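Long-range contact in 6-carboxyhexanoate--coa ligase (Bacillus subtilis, PDB 5FLG), which belongs to the 6-carboxyhexanoate--CoA ligase family and binds phosphoaminophosphonic acid-adenylate ester, pimelic acid and magnesium: residues Asp130-Lys135 with Phe231-Asn236. Sequence-based numbering, arbitrary orientation.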
loop_
_atom_site.group_PDB
_atom_site.type_symbol
_atom_site.label_atom_id
_atom_site.label_comp_id
_atom_site.label_asym_id
_atom_site.label_seq_id
_atom_site.Cartn_x
_atom_site.Cartn_y
_atom_site.Cartn_z
ATOM N N ASP A 130 -1.018 13.745 28.498
ATOM C CA ASP A 130 0.007 13.874 29.548
ATOM C C ASP A 130 -0.655 14.086 30.888
ATOM O O ASP A 130 -1.358 15.063 31.056
ATOM C CB ASP A 130 0.849 15.067 29.207
ATOM C CG ASP A 130 1.986 15.304 30.187
ATOM O OD1 ASP A 130 2.000 14.781 31.324
ATOM O OD2 ASP A 130 2.866 16.061 29.781
ATOM N N ILE A 131 -0.381 13.222 31.869
ATOM C CA ILE A 131 -1.049 13.318 33.156
ATOM C C ILE A 131 -0.395 14.404 34.031
ATOM O O ILE A 131 -0.919 14.750 35.052
ATOM C CB ILE A 131 -1.017 12.009 33.950
ATOM C CG1 ILE A 131 0.387 11.757 34.508
ATOM C CG2 ILE A 131 -1.476 10.844 33.113
ATOM C CD1 ILE A 131 0.445 10.640 35.532
ATOM N N HIS A 132 0.693 14.984 33.583
ATOM C CA HIS A 132 1.300 16.105 34.322
ATOM C C HIS A 132 0.710 17.457 33.930
ATOM O O HIS A 132 0.414 18.277 34.777
ATOM C CB HIS A 132 2.807 16.136 34.080
ATOM C CG HIS A 132 3.517 14.960 34.649
ATOM N ND1 HIS A 132 3.257 14.479 35.917
ATOM C CD2 HIS A 132 4.490 14.169 34.134
ATOM C CE1 HIS A 132 4.066 13.467 36.174
ATOM N NE2 HIS A 132 4.799 13.235 35.097
ATOM N N THR A 133 0.566 17.695 32.640
ATOM C CA THR A 133 0.041 18.959 32.154
ATOM C C THR A 133 -1.465 18.905 32.048
ATOM O O THR A 133 -2.088 19.929 31.841
ATOM C CB THR A 133 0.579 19.267 30.760
ATOM O OG1 THR A 133 0.177 18.220 29.854
ATOM C CG2 THR A 133 2.092 19.344 30.784
ATOM N N GLY A 134 -2.040 17.705 32.000
ATOM C CA GLY A 134 -3.491 17.564 31.746
ATOM C C GLY A 134 -3.908 17.986 30.340
ATOM O O GLY A 134 -5.033 18.403 30.129
ATOM N N LYS A 135 -3.022 17.783 29.378
ATOM C CA LYS A 135 -3.233 18.193 27.989
ATOM C C LYS A 135 -2.771 17.074 27.049
ATOM O O LYS A 135 -1.859 16.326 27.377
ATOM C CB LYS A 135 -2.380 19.424 27.630
ATOM C CG LYS A 135 -2.546 20.644 28.522
ATOM C CD LYS A 135 -1.549 21.724 28.097
ATOM C CE LYS A 135 -1.584 22.956 28.986
ATOM N NZ LYS A 135 -2.967 23.272 29.444
ATOM N N PHE A 231 -2.881 7.437 28.573
ATOM C CA PHE A 231 -2.536 8.373 29.608
ATOM C C PHE A 231 -1.063 8.209 29.937
ATOM O O PHE A 231 -0.614 7.115 30.316
ATOM C CB PHE A 231 -3.413 8.117 30.823
ATOM C CG PHE A 231 -4.865 8.467 30.610
ATOM C CD1 PHE A 231 -5.325 9.745 30.853
ATOM C CD2 PHE A 231 -5.770 7.514 30.132
ATOM C CE1 PHE A 231 -6.654 10.067 30.656
ATOM C CE2 PHE A 231 -7.096 7.832 29.905
ATOM C CZ PHE A 231 -7.540 9.114 30.163
ATOM N N ILE A 232 -0.294 9.246 29.633
ATOM C CA ILE A 232 1.174 9.188 29.676
ATOM C C ILE A 232 1.785 9.914 30.880
ATOM O O ILE A 232 1.397 11.036 31.216
ATOM C CB ILE A 232 1.785 9.851 28.433
ATOM C CG1 ILE A 232 1.220 9.218 27.175
ATOM C CG2 ILE A 232 3.305 9.781 28.467
ATOM C CD1 ILE A 232 1.608 7.770 26.968
ATOM N N ASP A 233 2.729 9.243 31.525
ATOM C CA ASP A 233 3.504 9.800 32.614
ATOM C C ASP A 233 4.982 9.630 32.303
ATOM O O ASP A 233 5.567 8.583 32.591
ATOM C CB ASP A 233 3.203 9.066 33.911
ATOM C CG ASP A 233 4.204 9.416 35.022
ATOM O OD1 ASP A 233 5.144 10.203 34.763
ATOM O OD2 ASP A 233 4.051 8.905 36.151
ATOM N N GLY A 234 5.587 10.651 31.720
ATOM C CA GLY A 234 6.969 10.551 31.308
ATOM C C GLY A 234 7.598 11.922 31.159
ATOM O O GLY A 234 6.908 12.891 30.829
ATOM N N SER A 235 8.904 12.000 31.436
ATOM C CA SER A 235 9.660 13.245 31.289
ATOM C C SER A 235 10.168 13.354 29.875
ATOM O O SER A 235 10.599 14.423 29.448
ATOM C CB SER A 235 10.876 13.281 32.221
ATOM O OG SER A 235 10.496 13.214 33.580
ATOM N N ASN A 236 10.282 12.219 29.198
ATOM C CA ASN A 236 11.093 12.187 28.001
ATOM C C ASN A 236 10.348 12.843 26.858
ATOM O O ASN A 236 9.180 13.212 26.980
ATOM C CB ASN A 236 11.493 10.758 27.643
ATOM C CG ASN A 236 12.416 10.137 28.677
ATOM O OD1 ASN A 236 13.246 10.820 29.281
ATOM N ND2 ASN A 236 12.269 8.837 28.895
#
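Ile131 N reaches Ile232 O at 2.9 Å, the last parallel-sheet bond before strands 127-130 and 227-232 run out into loops. Beside it Asp130 CA offers its hydrogen to the same carbonyl, with CA to Ile232 O at 3.6 Å. Ile131 packs against this point: its CG2 lies 3.4 Å from Ile232 O, while chi1 of 73° sets CG1 between the backbone N and carbonyl carbon; CD1, its next carbon, touches Asp233 CB at 3.6 Å. Ile232 is buried, its side chain touching Val188 and Met137; Phe231, on the neighbouring position, packs on helix 107-116. The buried Asp130 ties back the exposed His132: its OD1 accepts from His132 N at 2.6 Å, from above the carboxylate plane, closing an Asx turn that starts the hairpin to strand 135-136.

Farther out the contact thins. The His132 ring stands 80° from the Asp233 carboxylate plane, and its NE2 makes a weak, bent bond to Asp233 OD1 (3.1 Å).

One backbone hydrogen bond and the packing of Ile131 therefore appear to carry the pairing; a protonated His132 would probably strengthen its link to Asp233.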